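PDB 2EAB: alpha-fucosidase from Bifidobacterium bifidum, which probably releases alpha-1,2-linked L-fucose from glycans by hydrolysis, this chain being the catalytic part of a longer protein. Local coordinates for residues Leu374-Ser386 with Ile766-Glu778. Sequence-based numbering, arbitrary orientation.
Sequences LVYKYGRYLTIGS and IDGNFGNTSGVDE. With CA (calcium ion), chain C; EDO (1,2-ethanediol), chain G.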
ATOM      1  N   LEU A 374     -12.032   6.150  12.903  1.00  8.52           N
ATOM      2  CA  LEU A 374     -11.451   4.845  13.211  1.00  8.75           C
ATOM      3  C   LEU A 374     -10.885   4.170  11.973  1.00  8.22           C
ATOM      4  O   LEU A 374      -9.770   3.654  12.012  1.00  8.06           O
ATOM      5  CB  LEU A 374     -12.464   3.918  13.884  1.00  9.66           C
ATOM      6  CG  LEU A 374     -12.716   4.072  15.384  1.00 11.83           C
ATOM      7  CD1 LEU A 374     -13.804   3.099  15.822  1.00 13.45           C
ATOM      8  CD2 LEU A 374     -11.444   3.873  16.208  1.00 14.19           C
ATOM      9  N   VAL A 375     -11.649   4.171  10.888  1.00  7.71           N
ATOM     10  CA  VAL A 375     -11.166   3.583   9.634  1.00  7.70           C
ATOM     11  C   VAL A 375      -9.912   4.325   9.153  1.00  7.44           C
ATOM     12  O   VAL A 375      -8.931   3.696   8.749  1.00  7.46           O
ATOM     13  CB  VAL A 375     -12.265   3.543   8.551  1.00  7.83           C
ATOM     14  CG1 VAL A 375     -11.688   3.104   7.204  1.00  8.38           C
ATOM     15  CG2 VAL A 375     -13.392   2.605   8.988  1.00  8.63           C
ATOM     16  N   TYR A 376      -9.937   5.657   9.229  1.00  7.17           N
ATOM     17  CA  TYR A 376      -8.772   6.466   8.895  1.00  7.12           C
ATOM     18  C   TYR A 376      -7.538   6.022   9.689  1.00  7.23           C
ATOM     19  O   TYR A 376      -6.468   5.755   9.127  1.00  7.25           O
ATOM     20  CB  TYR A 376      -9.046   7.961   9.149  1.00  7.39           C
ATOM     21  CG  TYR A 376      -7.783   8.771   9.004  1.00  7.29           C
ATOM     22  CD1 TYR A 376      -7.319   9.136   7.745  1.00  6.83           C
ATOM     23  CD2 TYR A 376      -7.008   9.100  10.115  1.00  8.46           C
ATOM     24  CE1 TYR A 376      -6.138   9.848   7.598  1.00  7.81           C
ATOM     25  CE2 TYR A 376      -5.819   9.803   9.978  1.00  8.51           C
ATOM     26  CZ  TYR A 376      -5.388  10.168   8.719  1.00  7.50           C
ATOM     27  OH  TYR A 376      -4.211  10.856   8.591  1.00  8.48           O
ATOM     28  N   LYS A 377      -7.703   5.955  11.008  1.00  7.19           N
ATOM     29  CA  LYS A 377      -6.614   5.629  11.918  1.00  7.44           C
ATOM     30  C   LYS A 377      -6.116   4.203  11.709  1.00  7.31           C
ATOM     31  O   LYS A 377      -4.929   3.921  11.871  1.00  7.37           O
ATOM     32  CB  LYS A 377      -7.069   5.814  13.362  1.00  7.85           C
ATOM     33  CG  LYS A 377      -7.234   7.270  13.756  1.00  8.26           C
ATOM     34  CD  LYS A 377      -8.000   7.403  15.058  1.00  9.32           C
ATOM     35  CE  LYS A 377      -8.034   8.853  15.494  1.00 10.13           C
ATOM     36  NZ  LYS A 377      -8.719   9.026  16.802  1.00 11.31           N
ATOM     37  N   TYR A 378      -7.036   3.311  11.348  1.00  7.46           N
ATOM     38  CA  TYR A 378      -6.713   1.903  11.118  1.00  7.35           C
ATOM     39  C   TYR A 378      -5.731   1.743   9.967  1.00  7.31           C
ATOM     40  O   TYR A 378      -4.863   0.874  10.019  1.00  6.98           O
ATOM     41  CB  TYR A 378      -7.984   1.126  10.801  1.00  7.63           C
ATOM     42  CG  TYR A 378      -8.000  -0.369  11.082  1.00  7.71           C
ATOM     43  CD1 TYR A 378      -7.328  -0.934  12.173  1.00  8.55           C
ATOM     44  CD2 TYR A 378      -8.770  -1.202  10.284  1.00  7.85           C
ATOM     45  CE1 TYR A 378      -7.414  -2.316  12.428  1.00  8.49           C
ATOM     46  CE2 TYR A 378      -8.867  -2.562  10.530  1.00  8.35           C
ATOM     47  CZ  TYR A 378      -8.197  -3.109  11.601  1.00  7.93           C
ATOM     48  OH  TYR A 378      -8.324  -4.457  11.849  1.00  9.09           O
ATOM     49  N   GLY A 379      -5.864   2.568   8.929  1.00  7.00           N
ATOM     50  CA  GLY A 379      -4.944   2.519   7.800  1.00  6.77           C
ATOM     51  C   GLY A 379      -3.527   2.842   8.228  1.00  6.93           C
ATOM     52  O   GLY A 379      -2.570   2.272   7.709  1.00  7.31           O
ATOM     53  N   ARG A 380      -3.392   3.768   9.171  1.00  6.69           N
ATOM     54  CA  ARG A 380      -2.086   4.079   9.730  1.00  6.80           C
ATOM     55  C   ARG A 380      -1.593   2.909  10.578  1.00  6.69           C
ATOM     56  O   ARG A 380      -0.470   2.443  10.404  1.00  6.87           O
ATOM     57  CB  ARG A 380      -2.131   5.381  10.536  1.00  6.78           C
ATOM     58  CG  ARG A 380      -2.472   6.602   9.684  1.00  6.47           C
ATOM     59  CD  ARG A 380      -2.297   7.919  10.425  1.00  6.85           C
ATOM     60  NE  ARG A 380      -0.894   8.236  10.670  1.00  6.73           N
ATOM     61  CZ  ARG A 380      -0.274   8.070  11.836  1.00  6.58           C
ATOM     62  NH1 ARG A 380      -0.923   7.582  12.890  1.00  7.23           N
ATOM     63  NH2 ARG A 380       0.998   8.406  11.951  1.00  7.13           N
ATOM     64  N   TYR A 381      -2.449   2.428  11.477  1.00  6.80           N
ATOM     65  CA  TYR A 381      -2.145   1.270  12.310  1.00  6.89           C
ATOM     66  C   TYR A 381      -1.648   0.078  11.482  1.00  6.65           C
ATOM     67  O   TYR A 381      -0.646  -0.550  11.822  1.00  6.96           O
ATOM     68  CB  TYR A 381      -3.385   0.875  13.128  1.00  7.28           C
ATOM     69  CG  TYR A 381      -3.201  -0.422  13.867  1.00  7.08           C
ATOM     70  CD1 TYR A 381      -2.594  -0.450  15.116  1.00  7.69           C
ATOM     71  CD2 TYR A 381      -3.599  -1.632  13.297  1.00  6.99           C
ATOM     72  CE1 TYR A 381      -2.402  -1.649  15.789  1.00  7.63           C
ATOM     73  CE2 TYR A 381      -3.408  -2.834  13.957  1.00  7.51           C
ATOM     74  CZ  TYR A 381      -2.810  -2.835  15.201  1.00  7.91           C
ATOM     75  OH  TYR A 381      -2.616  -4.026  15.854  1.00  7.68           O
ATOM     76  N   LEU A 382      -2.357  -0.215  10.393  1.00  6.37           N
ATOM     77  CA  LEU A 382      -2.064  -1.387   9.572  1.00  6.53           C
ATOM     78  C   LEU A 382      -0.738  -1.248   8.839  1.00  6.60           C
ATOM     79  O   LEU A 382      -0.095  -2.258   8.536  1.00  6.75           O
ATOM     80  CB  LEU A 382      -3.202  -1.682   8.592  1.00  6.79           C
ATOM     81  CG  LEU A 382      -4.505  -2.186   9.224  1.00  6.47           C
ATOM     82  CD1 LEU A 382      -5.609  -2.174   8.183  1.00  8.01           C
ATOM     83  CD2 LEU A 382      -4.345  -3.586   9.841  1.00  7.26           C
ATOM     84  N   THR A 383      -0.328  -0.006   8.566  1.00  6.40           N
ATOM     85  CA  THR A 383       0.997   0.244   8.005  1.00  6.36           C
ATOM     86  C   THR A 383       2.074  -0.137   9.024  1.00  6.48           C
ATOM     87  O   THR A 383       3.026  -0.847   8.699  1.00  6.62           O
ATOM     88  CB  THR A 383       1.189   1.719   7.585  1.00  6.27           C
ATOM     89  OG1 THR A 383       0.141   2.124   6.698  1.00  6.54           O
ATOM     90  CG2 THR A 383       2.519   1.904   6.876  1.00  6.94           C
ATOM     91  N   ILE A 384       1.915   0.338  10.259  1.00  6.59           N
ATOM     92  CA  ILE A 384       2.849   0.002  11.331  1.00  7.08           C
ATOM     93  C   ILE A 384       2.944  -1.517  11.530  1.00  6.90           C
ATOM     94  O   ILE A 384       4.031  -2.055  11.710  1.00  6.94           O
ATOM     95  CB  ILE A 384       2.468   0.704  12.660  1.00  7.34           C
ATOM     96  CG1 ILE A 384       2.386   2.224  12.461  1.00  7.33           C
ATOM     97  CG2 ILE A 384       3.459   0.342  13.771  1.00  8.48           C
ATOM     98  CD1 ILE A 384       1.729   2.961  13.619  1.00  7.91           C
ATOM     99  N   GLY A 385       1.806  -2.201  11.482  1.00  7.06           N
ATOM    100  CA  GLY A 385       1.781  -3.647  11.678  1.00  7.04           C
ATOM    101  C   GLY A 385       2.388  -4.477  10.559  1.00  7.16           C
ATOM    102  O   GLY A 385       2.883  -5.579  10.805  1.00  7.14           O
ATOM    103  N   SER A 386       2.357  -3.960   9.330  1.00  6.89           N
ATOM    104  CA  SER A 386       2.757  -4.749   8.149  1.00  6.88           C
ATOM    105  C   SER A 386       4.014  -4.286   7.411  1.00  6.94           C
ATOM    106  O   SER A 386       4.556  -5.035   6.597  1.00  6.92           O
ATOM    107  CB  SER A 386       1.603  -4.834   7.145  1.00  7.13           C
ATOM    108  OG  SER A 386       1.338  -3.577   6.549  1.00  7.57           O
ATOM    109  N   ILE A 766      -6.292  -5.390   1.604  1.00  5.65           N
ATOM    110  CA  ILE A 766      -5.860  -4.287   2.463  1.00  5.78           C
ATOM    111  C   ILE A 766      -5.720  -2.956   1.716  1.00  5.59           C
ATOM    112  O   ILE A 766      -5.751  -1.878   2.330  1.00  6.00           O
ATOM    113  CB  ILE A 766      -4.552  -4.651   3.202  1.00  5.66           C
ATOM    114  CG1 ILE A 766      -4.418  -3.860   4.508  1.00  6.43           C
ATOM    115  CG2 ILE A 766      -3.333  -4.515   2.281  1.00  5.79           C
ATOM    116  CD1 ILE A 766      -3.357  -4.405   5.451  1.00  6.83           C
ATOM    117  N   ASP A 767      -5.582  -3.030   0.393  1.00  5.61           N
ATOM    118  CA  ASP A 767      -5.389  -1.833  -0.422  1.00  6.00           C
ATOM    119  C   ASP A 767      -6.349  -0.705  -0.049  1.00  5.98           C
ATOM    120  O   ASP A 767      -5.914   0.416   0.243  1.00  5.95           O
ATOM    121  CB  ASP A 767      -5.425  -2.139  -1.933  1.00  6.38           C
ATOM    122  CG  ASP A 767      -6.544  -3.100  -2.343  1.00  6.49           C
ATOM    123  OD1 ASP A 767      -7.689  -2.999  -1.859  1.00  6.69           O
ATOM    124  OD2 ASP A 767      -6.268  -3.960  -3.206  1.00  7.95           O
ATOM    125  N   GLY A 768      -7.645  -1.012  -0.006  1.00  6.24           N
ATOM    126  CA  GLY A 768      -8.666  -0.013   0.304  1.00  6.42           C
ATOM    127  C   GLY A 768      -8.580   0.579   1.698  1.00  6.33           C
ATOM    128  O   GLY A 768      -9.023   1.706   1.911  1.00  6.34           O
ATOM    129  N   ASN A 769      -8.015  -0.161   2.650  1.00  6.24           N
ATOM    130  CA  ASN A 769      -7.745   0.404   3.976  1.00  6.41           C
ATOM    131  C   ASN A 769      -6.743   1.551   3.867  1.00  6.29           C
ATOM    132  O   ASN A 769      -6.947   2.643   4.417  1.00  6.35           O
ATOM    133  CB  ASN A 769      -7.204  -0.654   4.941  1.00  6.48           C
ATOM    134  CG  ASN A 769      -8.284  -1.563   5.495  1.00  6.36           C
ATOM    135  OD1 ASN A 769      -8.309  -2.758   5.202  1.00  6.55           O
ATOM    136  ND2 ASN A 769      -9.182  -1.003   6.305  1.00  7.04           N
ATOM    137  N   PHE A 770      -5.661   1.298   3.139  1.00  6.50           N
ATOM    138  CA  PHE A 770      -4.644   2.315   2.919  1.00  6.42           C
ATOM    139  C   PHE A 770      -5.160   3.447   2.025  1.00  6.30           C
ATOM    140  O   PHE A 770      -4.830   4.619   2.242  1.00  6.11           O
ATOM    141  CB  PHE A 770      -3.382   1.675   2.339  1.00  6.62           C
ATOM    142  CG  PHE A 770      -2.746   0.641   3.239  1.00  6.24           C
ATOM    143  CD1 PHE A 770      -2.433   0.940   4.562  1.00  7.32           C
ATOM    144  CD2 PHE A 770      -2.435  -0.624   2.751  1.00  6.78           C
ATOM    145  CE1 PHE A 770      -1.829   0.001   5.383  1.00  7.55           C
ATOM    146  CE2 PHE A 770      -1.814  -1.565   3.562  1.00  7.42           C
ATOM    147  CZ  PHE A 770      -1.522  -1.258   4.883  1.00  7.71           C
ATOM    148  N   GLY A 771      -5.990   3.097   1.048  1.00  6.25           N
ATOM    149  CA  GLY A 771      -6.599   4.084   0.160  1.00  6.52           C
ATOM    150  C   GLY A 771      -7.512   5.046   0.896  1.00  6.42           C
ATOM    151  O   GLY A 771      -7.556   6.235   0.582  1.00  6.29           O
ATOM    152  N   ASN A 772      -8.233   4.535   1.887  1.00  6.19           N
ATOM    153  CA  ASN A 772      -9.093   5.374   2.718  1.00  6.47           C
ATOM    154  C   ASN A 772      -8.277   6.438   3.460  1.00  6.35           C
ATOM    155  O   ASN A 772      -8.583   7.633   3.393  1.00  6.48           O
ATOM    156  CB  ASN A 772      -9.901   4.511   3.695  1.00  6.81           C
ATOM    157  CG  ASN A 772     -10.769   5.336   4.607  1.00  7.16           C
ATOM    158  OD1 ASN A 772     -10.275   5.944   5.555  1.00  7.68           O
ATOM    159  ND2 ASN A 772     -12.067   5.368   4.325  1.00  7.77           N
ATOM    160  N   THR A 773      -7.227   6.004   4.148  1.00  6.72           N
ATOM    161  CA  THR A 773      -6.360   6.917   4.895  1.00  6.83           C
ATOM    162  C   THR A 773      -5.794   7.984   3.965  1.00  6.07           C
ATOM    163  O   THR A 773      -5.809   9.174   4.289  1.00  6.11           O
ATOM    164  CB  THR A 773      -5.234   6.139   5.592  1.00  6.85           C
ATOM    165  OG1 THR A 773      -5.826   5.176   6.470  1.00  7.11           O
ATOM    166  CG2 THR A 773      -4.324   7.060   6.397  1.00  7.62           C
ATOM    167  N   SER A 774      -5.326   7.567   2.792  1.00  5.85           N
ATOM    168  CA  SER A 774      -4.792   8.513   1.825  1.00  6.23           C
ATOM    169  C   SER A 774      -5.859   9.502   1.375  1.00  6.38           C
ATOM    170  O   SER A 774      -5.593  10.701   1.270  1.00  6.23           O
ATOM    171  CB  SER A 774      -4.219   7.790   0.611  1.00  6.66           C
ATOM    172  OG  SER A 774      -3.750   8.721  -0.347  1.00  7.17           O
ATOM    173  N   GLY A 775      -7.064   9.002   1.111  1.00  6.43           N
ATOM    174  CA  GLY A 775      -8.149   9.843   0.614  1.00  6.50           C
ATOM    175  C   GLY A 775      -8.551  10.926   1.598  1.00  6.47           C
ATOM    176  O   GLY A 775      -8.771  12.077   1.224  1.00  6.81           O
ATOM    177  N   VAL A 776      -8.641  10.558   2.871  1.00  6.40           N
ATOM    178  CA  VAL A 776      -8.908  11.538   3.920  1.00  7.01           C
ATOM    179  C   VAL A 776      -7.783  12.577   3.975  1.00  6.96           C
ATOM    180  O   VAL A 776      -8.049  13.783   4.045  1.00  7.03           O
ATOM    181  CB  VAL A 776      -9.128  10.867   5.288  1.00  7.17           C
ATOM    182  CG1 VAL A 776      -9.257  11.908   6.390  1.00  7.88           C
ATOM    183  CG2 VAL A 776     -10.376   9.987   5.249  1.00  7.88           C
ATOM    184  N   ASP A 777      -6.532  12.123   3.922  1.00  6.74           N
ATOM    185  CA  ASP A 777      -5.409  13.056   3.871  1.00  7.06           C
ATOM    186  C   ASP A 777      -5.573  14.051   2.729  1.00  6.76           C
ATOM    187  O   ASP A 777      -5.409  15.250   2.938  1.00  6.80           O
ATOM    188  CB  ASP A 777      -4.071  12.327   3.723  1.00  6.97           C
ATOM    189  CG  ASP A 777      -3.584  11.706   5.022  1.00  7.11           C
ATOM    190  OD1 ASP A 777      -4.280  11.823   6.048  1.00  7.24           O
ATOM    191  OD2 ASP A 777      -2.489  11.093   5.018  1.00  8.10           O
ATOM    192  N   GLU A 778      -5.923  13.555   1.539  1.00  6.69           N
ATOM    193  CA  GLU A 778      -6.042  14.413   0.362  1.00  6.86           C
ATOM    194  C   GLU A 778      -7.207  15.395   0.465  1.00  6.92           C
ATOM    195  O   GLU A 778      -7.163  16.459  -0.143  1.00  6.70           O
ATOM    196  CB  GLU A 778      -6.137  13.590  -0.930  1.00  6.92           C
ATOM    197  CG  GLU A 778      -4.918  12.707  -1.226  1.00  6.72           C
ATOM    198  CD  GLU A 778      -3.642  13.476  -1.558  1.00  6.91           C
ATOM    199  OE1 GLU A 778      -3.664  14.361  -2.442  1.00  6.76           O
ATOM    200  OE2 GLU A 778      -2.597  13.161  -0.946  1.00  8.15           O
TER
HETATM  201 CA    CA C 899       6.133  -6.925   5.566  1.00  8.30          CA
HETATM  202  C1  EDO G4807      -0.942  11.255  -3.545  1.00 42.74           C
HETATM  203  O1  EDO G4807      -1.014  12.726  -3.198  1.00 37.02           O
HETATM  204  C2  EDO G4807      -0.339  10.538  -2.274  1.00 43.60           C
HETATM  205  O2  EDO G4807       0.954  11.140  -2.016  1.00 37.12           O
HETATM  206  O   HOH W   1      -8.386   1.853   6.756  1.00  7.87           O
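Tyr376 meets Thr773 where helices 365-386 and 767-780 pack in the (α/α)6 barrel of this family 95 glycoside hydrolase, at a buried interface. The short segments cross at -119° with axes 7.7 Å apart. Glycine suits position 379 because, lacking a side chain, it lets Thr773 OG1 approach Gly379 CA to 3.1 Å.

Two knobs-into-holes dock the helices. The Tyr376 ring sits among Asn772, Thr773, Val776 and Asp777, with CD1 3.5 Å from Val776 CB. In return, Phe770 enters a hole formed by Gly379, Leu382, Thr383 and Ser386; its rim carbon CE1 lies 3.3 Å from Gly379 O, which meets the ring edge in plane. Val375 CG1 packs on the Asn772 amide, and Leu382 on Ile766 and Asn769. Thr383 OG1 bonds to Gly379 O, while Ser386 O binds calcium with Glu77 OE2 and Leu393 O.

Polar groups are paired despite burial. With the backbones close beside Gly379, a short hydroxyl suffices: Thr773 OG1, anti to its own carbonyl carbon (chi1 -59°), donates to a lone pair of Tyr376 O (2.8 Å). A water donates to Val375 O and Asn769 O and accepts from Asn769 ND2, whose OD1 takes Asp759 N. Asp777 OD2 is bonded to Ser434, and its OD1 receives Tyr376 OH at 2.7 Å on the syn lone pair, with ring and carboxylate planes 59° apart.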